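Long-range contact in DUF871 domain-containing protein (Enterococcus faecalis, PDB 2P0O), which is of uncharacterised function but probably acts as a 6-phospho-N-acetylmuramidase, cleaving glycosidic bonds of 6-phosphorylated N-acetylmuramic acid: residues 23-37 and 55-69. Residues are numbered along the deposited sequence; the frame is centred on the assembly and turned at random.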
ATOM      1  N   ILE A  23     -12.906   6.779  -5.217  1.00 54.23           N
ATOM      2  CA  ILE A  23     -12.825   7.149  -3.798  1.00 54.64           C
ATOM      3  C   ILE A  23     -13.766   6.265  -2.939  1.00 54.27           C
ATOM      4  O   ILE A  23     -13.352   5.657  -1.936  1.00 54.14           O
ATOM      5  CB  ILE A  23     -13.122   8.658  -3.586  1.00 54.57           C
ATOM      6  CG1 ILE A  23     -11.984   9.520  -4.143  1.00 54.47           C
ATOM      7  CG2 ILE A  23     -13.331   8.961  -2.102  1.00 54.39           C
ATOM      8  CD1 ILE A  23     -12.361  11.006  -4.306  1.00 54.09           C
ATOM      9  N   LYS A  24     -15.007   6.161  -3.382  1.00 54.27           N
ATOM     10  CA  LYS A  24     -16.014   5.349  -2.709  1.00 55.05           C
ATOM     11  C   LYS A  24     -15.624   3.867  -2.629  1.00 55.28           C
ATOM     12  O   LYS A  24     -15.762   3.240  -1.568  1.00 55.00           O
ATOM     13  CB  LYS A  24     -17.382   5.508  -3.390  1.00 55.20           C
ATOM     14  CG  LYS A  24     -17.975   6.890  -3.270  1.00 57.42           C
ATOM     15  CD  LYS A  24     -19.468   6.898  -3.690  1.00 60.52           C
ATOM     16  CE  LYS A  24     -19.938   8.328  -3.916  1.00 62.96           C
ATOM     17  NZ  LYS A  24     -21.433   8.536  -3.785  1.00 64.24           N
ATOM     18  N   LYS A  25     -15.130   3.313  -3.740  1.00 55.65           N
ATOM     19  CA  LYS A  25     -14.670   1.924  -3.745  1.00 56.31           C
ATOM     20  C   LYS A  25     -13.485   1.711  -2.814  1.00 55.55           C
ATOM     21  O   LYS A  25     -13.425   0.716  -2.111  1.00 55.42           O
ATOM     22  CB  LYS A  25     -14.266   1.496  -5.141  1.00 57.26           C
ATOM     23  CG  LYS A  25     -15.419   0.970  -5.937  1.00 59.74           C
ATOM     24  CD  LYS A  25     -15.002   0.686  -7.367  1.00 61.13           C
ATOM     25  CE  LYS A  25     -16.255   0.387  -8.179  1.00 62.50           C
ATOM     26  NZ  LYS A  25     -15.827  -0.025  -9.535  1.00 65.34           N
HETATM   27  N   MSE A  26     -12.544   2.655  -2.808  1.00 55.90           N
HETATM   28  CA  MSE A  26     -11.354   2.526  -1.968  1.00 55.81           C
HETATM   29  C   MSE A  26     -11.740   2.508  -0.485  1.00 56.35           C
HETATM   30  O   MSE A  26     -11.237   1.678   0.278  1.00 56.49           O
HETATM   31  CB  MSE A  26     -10.319   3.599  -2.304  1.00 55.87           C
HETATM   32  CG  MSE A  26      -9.692   3.390  -3.695  1.00 56.27           C
HETATM   33 SE   MSE A  26      -8.759   1.642  -3.875  1.00 62.73          SE
HETATM   34  CE  MSE A  26      -6.977   2.204  -3.297  1.00 58.03           C
ATOM     35  N   LYS A  27     -12.661   3.389  -0.093  1.00 56.53           N
ATOM     36  CA  LYS A  27     -13.216   3.343   1.252  1.00 57.29           C
ATOM     37  C   LYS A  27     -13.776   1.954   1.616  1.00 57.65           C
ATOM     38  O   LYS A  27     -13.413   1.409   2.658  1.00 57.99           O
ATOM     39  CB  LYS A  27     -14.283   4.413   1.459  1.00 56.86           C
ATOM     40  CG  LYS A  27     -15.049   4.253   2.769  1.00 58.20           C
ATOM     41  CD  LYS A  27     -14.204   4.718   3.929  1.00 58.87           C
ATOM     42  CE  LYS A  27     -14.953   4.533   5.230  1.00 58.18           C
ATOM     43  NZ  LYS A  27     -14.142   5.104   6.335  1.00 57.50           N
ATOM     44  N   ALA A  28     -14.641   1.390   0.769  1.00 57.27           N
ATOM     45  CA  ALA A  28     -15.135   0.023   0.982  1.00 58.01           C
ATOM     46  C   ALA A  28     -14.024  -1.051   0.967  1.00 58.25           C
ATOM     47  O   ALA A  28     -14.202  -2.166   1.452  1.00 59.10           O
ATOM     48  CB  ALA A  28     -16.256  -0.328  -0.013  1.00 56.94           C
ATOM     49  N   LEU A  29     -12.865  -0.721   0.422  1.00 59.18           N
ATOM     50  CA  LEU A  29     -11.766  -1.672   0.417  1.00 59.33           C
ATOM     51  C   LEU A  29     -10.845  -1.490   1.625  1.00 59.21           C
ATOM     52  O   LEU A  29      -9.782  -2.099   1.671  1.00 59.19           O
ATOM     53  CB  LEU A  29     -10.967  -1.505  -0.880  1.00 59.73           C
ATOM     54  CG  LEU A  29     -11.274  -2.317  -2.151  1.00 61.46           C
ATOM     55  CD1 LEU A  29     -12.579  -3.042  -2.158  1.00 59.84           C
ATOM     56  CD2 LEU A  29     -11.077  -1.476  -3.432  1.00 60.04           C
ATOM     57  N   GLY A  30     -11.225  -0.640   2.582  1.00 58.69           N
ATOM     58  CA  GLY A  30     -10.392  -0.417   3.771  1.00 58.14           C
ATOM     59  C   GLY A  30      -9.423   0.772   3.756  1.00 58.34           C
ATOM     60  O   GLY A  30      -8.475   0.817   4.549  1.00 57.89           O
ATOM     61  N   PHE A  31      -9.666   1.738   2.872  1.00 58.33           N
ATOM     62  CA  PHE A  31      -8.896   3.003   2.803  1.00 58.40           C
ATOM     63  C   PHE A  31      -9.671   4.128   3.492  1.00 58.34           C
ATOM     64  O   PHE A  31     -10.810   4.372   3.118  1.00 58.99           O
ATOM     65  CB  PHE A  31      -8.605   3.354   1.337  1.00 58.23           C
ATOM     66  CG  PHE A  31      -7.640   2.396   0.670  1.00 57.78           C
ATOM     67  CD1 PHE A  31      -8.074   1.131   0.223  1.00 59.04           C
ATOM     68  CD2 PHE A  31      -6.299   2.752   0.502  1.00 57.36           C
ATOM     69  CE1 PHE A  31      -7.182   0.230  -0.373  1.00 58.41           C
ATOM     70  CE2 PHE A  31      -5.381   1.875  -0.109  1.00 57.60           C
ATOM     71  CZ  PHE A  31      -5.822   0.612  -0.543  1.00 60.52           C
ATOM     72  N   ASP A  32      -9.080   4.773   4.506  1.00 57.97           N
ATOM     73  CA  ASP A  32      -9.777   5.786   5.307  1.00 58.81           C
ATOM     74  C   ASP A  32      -9.254   7.194   5.173  1.00 58.10           C
ATOM     75  O   ASP A  32      -9.725   8.096   5.891  1.00 58.44           O
ATOM     76  CB  ASP A  32      -9.784   5.438   6.813  1.00 59.14           C
ATOM     77  CG  ASP A  32     -10.523   4.161   7.117  1.00 61.06           C
ATOM     78  OD1 ASP A  32     -11.672   4.002   6.647  1.00 60.85           O
ATOM     79  OD2 ASP A  32      -9.931   3.308   7.829  1.00 64.43           O
ATOM     80  N   GLY A  33      -8.285   7.384   4.282  1.00 57.74           N
ATOM     81  CA  GLY A  33      -7.612   8.662   4.149  1.00 56.14           C
ATOM     82  C   GLY A  33      -7.359   9.106   2.728  1.00 56.38           C
ATOM     83  O   GLY A  33      -7.191   8.282   1.806  1.00 55.69           O
ATOM     84  N   ILE A  34      -7.321  10.434   2.571  1.00 56.06           N
ATOM     85  CA  ILE A  34      -6.973  11.090   1.339  1.00 55.49           C
ATOM     86  C   ILE A  34      -5.822  12.065   1.583  1.00 56.55           C
ATOM     87  O   ILE A  34      -5.802  12.794   2.592  1.00 56.82           O
ATOM     88  CB  ILE A  34      -8.171  11.868   0.736  1.00 55.66           C
ATOM     89  CG1 ILE A  34      -9.315  10.908   0.392  1.00 54.02           C
ATOM     90  CG2 ILE A  34      -7.711  12.696  -0.485  1.00 53.00           C
ATOM     91  CD1 ILE A  34     -10.687  11.581   0.289  1.00 55.86           C
ATOM     92  N   PHE A  35      -4.869  12.048   0.654  1.00 56.60           N
ATOM     93  CA  PHE A  35      -3.815  13.059   0.550  1.00 57.81           C
ATOM     94  C   PHE A  35      -4.016  13.821  -0.759  1.00 58.09           C
ATOM     95  O   PHE A  35      -4.315  13.228  -1.804  1.00 58.25           O
ATOM     96  CB  PHE A  35      -2.419  12.412   0.584  1.00 56.07           C
ATOM     97  CG  PHE A  35      -1.273  13.380   0.387  1.00 57.53           C
ATOM     98  CD1 PHE A  35      -0.673  14.011   1.488  1.00 56.32           C
ATOM     99  CD2 PHE A  35      -0.755  13.630  -0.898  1.00 57.19           C
ATOM    100  CE1 PHE A  35       0.412  14.902   1.329  1.00 56.72           C
ATOM    101  CE2 PHE A  35       0.333  14.520  -1.081  1.00 58.70           C
ATOM    102  CZ  PHE A  35       0.937  15.152   0.034  1.00 56.75           C
ATOM    103  N   THR A  36      -3.854  15.137  -0.695  1.00 59.73           N
ATOM    104  CA  THR A  36      -3.897  15.962  -1.887  1.00 61.41           C
ATOM    105  C   THR A  36      -2.897  17.109  -1.780  1.00 62.84           C
ATOM    106  O   THR A  36      -2.728  17.710  -0.709  1.00 62.62           O
ATOM    107  CB  THR A  36      -5.338  16.466  -2.198  1.00 61.53           C
ATOM    108  OG1 THR A  36      -5.362  17.099  -3.488  1.00 62.08           O
ATOM    109  CG2 THR A  36      -5.854  17.448  -1.132  1.00 61.08           C
ATOM    110  N   SER A  37      -2.229  17.394  -2.892  1.00 64.83           N
ATOM    111  CA  SER A  37      -1.234  18.462  -2.946  1.00 67.47           C
ATOM    112  C   SER A  37      -1.690  19.548  -3.906  1.00 68.65           C
ATOM    113  O   SER A  37      -1.902  19.300  -5.087  1.00 68.39           O
ATOM    114  CB  SER A  37       0.151  17.910  -3.342  1.00 67.80           C
ATOM    115  OG  SER A  37       1.137  18.941  -3.380  1.00 69.73           O
ATOM    116  N   LEU A  55     -14.523  18.009  -2.772  1.00 65.77           N
ATOM    117  CA  LEU A  55     -13.792  16.839  -2.243  1.00 64.20           C
ATOM    118  C   LEU A  55     -14.101  16.582  -0.751  1.00 63.14           C
ATOM    119  O   LEU A  55     -14.377  15.443  -0.344  1.00 62.71           O
ATOM    120  CB  LEU A  55     -12.263  16.949  -2.481  1.00 64.12           C
ATOM    121  CG  LEU A  55     -11.402  15.844  -1.819  1.00 63.36           C
ATOM    122  CD1 LEU A  55     -11.736  14.490  -2.393  1.00 62.74           C
ATOM    123  CD2 LEU A  55      -9.883  16.084  -1.892  1.00 63.51           C
ATOM    124  N   GLY A  56     -14.043  17.655   0.060  1.00 62.76           N
ATOM    125  CA  GLY A  56     -14.451  17.592   1.470  1.00 62.28           C
ATOM    126  C   GLY A  56     -15.837  17.004   1.653  1.00 62.17           C
ATOM    127  O   GLY A  56     -16.083  16.273   2.638  1.00 62.09           O
ATOM    128  N   ALA A  57     -16.734  17.292   0.696  1.00 61.95           N
ATOM    129  CA  ALA A  57     -18.096  16.763   0.758  1.00 62.99           C
ATOM    130  C   ALA A  57     -18.068  15.252   0.582  1.00 63.17           C
ATOM    131  O   ALA A  57     -18.677  14.509   1.360  1.00 63.04           O
ATOM    132  CB  ALA A  57     -19.004  17.428  -0.280  1.00 62.77           C
ATOM    133  N   ILE A  58     -17.324  14.798  -0.420  1.00 63.59           N
ATOM    134  CA  ILE A  58     -17.134  13.371  -0.622  1.00 63.98           C
ATOM    135  C   ILE A  58     -16.536  12.725   0.647  1.00 63.75           C
ATOM    136  O   ILE A  58     -17.069  11.740   1.151  1.00 63.56           O
ATOM    137  CB  ILE A  58     -16.275  13.093  -1.877  1.00 64.66           C
ATOM    138  CG1 ILE A  58     -16.874  13.818  -3.082  1.00 65.77           C
ATOM    139  CG2 ILE A  58     -16.201  11.598  -2.169  1.00 65.03           C
ATOM    140  CD1 ILE A  58     -15.876  14.009  -4.209  1.00 69.40           C
ATOM    141  N   ALA A  59     -15.463  13.304   1.179  1.00 63.37           N
ATOM    142  CA  ALA A  59     -14.781  12.741   2.354  1.00 63.36           C
ATOM    143  C   ALA A  59     -15.610  12.741   3.646  1.00 63.20           C
ATOM    144  O   ALA A  59     -15.569  11.775   4.402  1.00 63.37           O
ATOM    145  CB  ALA A  59     -13.463  13.441   2.585  1.00 62.94           C
ATOM    146  N   LYS A  60     -16.322  13.826   3.917  1.00 62.95           N
ATOM    147  CA  LYS A  60     -17.218  13.858   5.074  1.00 63.95           C
ATOM    148  C   LYS A  60     -18.264  12.739   5.010  1.00 64.00           C
ATOM    149  O   LYS A  60     -18.472  12.033   5.997  1.00 64.70           O
ATOM    150  CB  LYS A  60     -17.922  15.223   5.220  1.00 63.56           C
ATOM    151  CG  LYS A  60     -17.110  16.287   5.965  1.00 63.52           C
ATOM    152  CD  LYS A  60     -17.371  17.704   5.415  1.00 63.13           C
ATOM    153  CE  LYS A  60     -18.691  18.266   5.861  1.00 66.08           C
ATOM    154  NZ  LYS A  60     -19.040  19.532   5.099  1.00 66.65           N
ATOM    155  N   ALA A  61     -18.901  12.582   3.848  1.00 63.81           N
ATOM    156  CA  ALA A  61     -19.945  11.570   3.634  1.00 63.74           C
ATOM    157  C   ALA A  61     -19.381  10.162   3.732  1.00 63.61           C
ATOM    158  O   ALA A  61     -20.022   9.227   4.203  1.00 63.49           O
ATOM    159  CB  ALA A  61     -20.588  11.770   2.277  1.00 63.67           C
ATOM    160  N   GLU A  62     -18.156  10.031   3.277  1.00 63.84           N
ATOM    161  CA  GLU A  62     -17.505   8.749   3.158  1.00 63.97           C
ATOM    162  C   GLU A  62     -16.705   8.422   4.429  1.00 63.39           C
ATOM    163  O   GLU A  62     -16.227   7.309   4.575  1.00 64.07           O
ATOM    164  CB  GLU A  62     -16.637   8.785   1.900  1.00 63.96           C
ATOM    165  CG  GLU A  62     -16.479   7.480   1.176  1.00 66.74           C
ATOM    166  CD  GLU A  62     -17.776   6.836   0.733  1.00 69.22           C
ATOM    167  OE1 GLU A  62     -18.687   7.542   0.253  1.00 69.76           O
ATOM    168  OE2 GLU A  62     -17.867   5.589   0.847  1.00 72.26           O
ATOM    169  N   LYS A  63     -16.612   9.383   5.354  1.00 63.25           N
ATOM    170  CA  LYS A  63     -15.866   9.264   6.627  1.00 62.44           C
ATOM    171  C   LYS A  63     -14.396   8.983   6.380  1.00 62.78           C
ATOM    172  O   LYS A  63     -13.845   7.944   6.771  1.00 62.59           O
ATOM    173  CB  LYS A  63     -16.490   8.244   7.576  1.00 62.85           C
ATOM    174  CG  LYS A  63     -17.814   8.683   8.170  1.00 62.24           C
ATOM    175  CD  LYS A  63     -18.522   7.484   8.731  1.00 64.30           C
ATOM    176  CE  LYS A  63     -19.960   7.801   9.131  1.00 64.40           C
ATOM    177  NZ  LYS A  63     -20.697   6.508   9.307  1.00 66.16           N
HETATM  178  N   MSE A  64     -13.779   9.931   5.698  1.00 62.19           N
HETATM  179  CA  MSE A  64     -12.392   9.823   5.310  1.00 62.54           C
HETATM  180  C   MSE A  64     -11.697  11.117   5.658  1.00 61.36           C
HETATM  181  O   MSE A  64     -12.300  12.188   5.655  1.00 61.04           O
HETATM  182  CB  MSE A  64     -12.278   9.558   3.817  1.00 62.92           C
HETATM  183  CG  MSE A  64     -12.903   8.255   3.385  1.00 65.40           C
HETATM  184 SE   MSE A  64     -12.795   8.075   1.442  1.00 71.65          SE
HETATM  185  CE  MSE A  64     -10.970   7.394   1.190  1.00 65.78           C
ATOM    186  N   LYS A  65     -10.425  11.000   5.967  1.00 60.39           N
ATOM    187  CA  LYS A  65      -9.622  12.144   6.316  1.00 59.94           C
ATOM    188  C   LYS A  65      -9.044  12.768   5.055  1.00 59.50           C
ATOM    189  O   LYS A  65      -8.992  12.114   4.000  1.00 59.26           O
ATOM    190  CB  LYS A  65      -8.541  11.696   7.290  1.00 60.22           C
ATOM    191  CG  LYS A  65      -9.164  11.182   8.588  1.00 62.28           C
ATOM    192  CD  LYS A  65      -8.123  10.834   9.632  1.00 66.51           C
ATOM    193  CE  LYS A  65      -7.647  12.080  10.354  1.00 66.87           C
ATOM    194  NZ  LYS A  65      -6.453  11.761  11.188  1.00 68.98           N
ATOM    195  N   ILE A  66      -8.661  14.042   5.157  1.00 58.34           N
ATOM    196  CA  ILE A  66      -7.981  14.741   4.080  1.00 57.35           C
ATOM    197  C   ILE A  66      -6.802  15.539   4.621  1.00 57.21           C
ATOM    198  O   ILE A  66      -6.970  16.481   5.398  1.00 57.37           O
ATOM    199  CB  ILE A  66      -8.886  15.735   3.313  1.00 57.23           C
ATOM    200  CG1 ILE A  66     -10.128  15.059   2.724  1.00 56.71           C
ATOM    201  CG2 ILE A  66      -8.094  16.386   2.203  1.00 55.44           C
ATOM    202  CD1 ILE A  66     -11.097  16.049   2.024  1.00 55.76           C
HETATM  203  N   MSE A  67      -5.610  15.151   4.202  1.00 56.84           N
HETATM  204  CA  MSE A  67      -4.422  15.909   4.495  1.00 56.47           C
HETATM  205  C   MSE A  67      -4.176  16.744   3.245  1.00 56.52           C
HETATM  206  O   MSE A  67      -4.094  16.198   2.128  1.00 56.42           O
HETATM  207  CB  MSE A  67      -3.279  14.932   4.813  1.00 56.09           C
HETATM  208  CG  MSE A  67      -1.839  15.512   4.803  1.00 58.42           C
HETATM  209 SE   MSE A  67      -1.663  16.960   6.118  1.00 65.92          SE
HETATM  210  CE  MSE A  67      -1.951  16.014   7.811  1.00 58.97           C
ATOM    211  N   VAL A  68      -4.076  18.059   3.408  1.00 56.26           N
ATOM    212  CA  VAL A  68      -3.790  18.934   2.276  1.00 56.71           C
ATOM    213  C   VAL A  68      -2.359  19.490   2.346  1.00 58.57           C
ATOM    214  O   VAL A  68      -1.988  20.217   3.285  1.00 59.24           O
ATOM    215  CB  VAL A  68      -4.789  20.128   2.155  1.00 56.63           C
ATOM    216  CG1 VAL A  68      -4.397  21.054   1.014  1.00 55.47           C
ATOM    217  CG2 VAL A  68      -6.255  19.654   1.993  1.00 55.41           C
ATOM    218  N   ASP A  69      -1.563  19.160   1.341  1.00 59.37           N
ATOM    219  CA  ASP A  69      -0.231  19.707   1.228  1.00 60.86           C
ATOM    220  C   ASP A  69      -0.333  20.957   0.350  1.00 60.81           C
ATOM    221  O   ASP A  69      -0.723  20.894  -0.814  1.00 60.36           O
ATOM    222  CB  ASP A  69       0.726  18.656   0.665  1.00 61.36           C
ATOM    223  CG  ASP A  69       2.149  19.177   0.496  1.00 65.02           C
ATOM    224  OD1 ASP A  69       2.396  20.003  -0.405  1.00 67.73           O
ATOM    225  OD2 ASP A  69       3.031  18.742   1.252  1.00 69.74           O
TER
HETATM  226  O   HOH W   1     -17.843   3.331  -0.240  1.00 53.10           O
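M64, a selenomethionine at the turn between helix 55-62 and strand 65-69, and I34 on strand 33-37 meet at about a right angle, M64 CE lying 4.0 Å from I34 CG1. The M64 chain runs straight as far as SE and then bends (chi3 82°), which brings CE close to F31 O and G33 O. Its SE rests 3.7 Å from I23 CG2, so this one side chain spans from helix 23-28 to strand 33-37. Farther along the same branch, I34 CD1 packs on helix 55-62, 4.1 Å from A59 CB and equally close to L55 CD1.

At the outer end, K27 and E62 lie alongside each other, pointing opposite ways, the aliphatic chain of K27 running past E62 CG, OE2 and backbone O. CG of K27 is anti to its backbone N (chi1 170°) and the chain bends at chi2, carrying NZ to K63 O at 2.9 Å, above the carbonyl plane. The same NZ makes a salt bridge with D32 OD1 at 2.7 Å, so the ammonium group ties the turn after helix 55-62 to D32, just ahead of G33.

Strands 33-37 and 65-69 run parallel, the bond from M67 N to I34 O (2.9 Å) being one of five backbone links. Adjacent parallel strands backed by two nearly parallel helices are the repeating beta-alpha architecture of a TIM barrel.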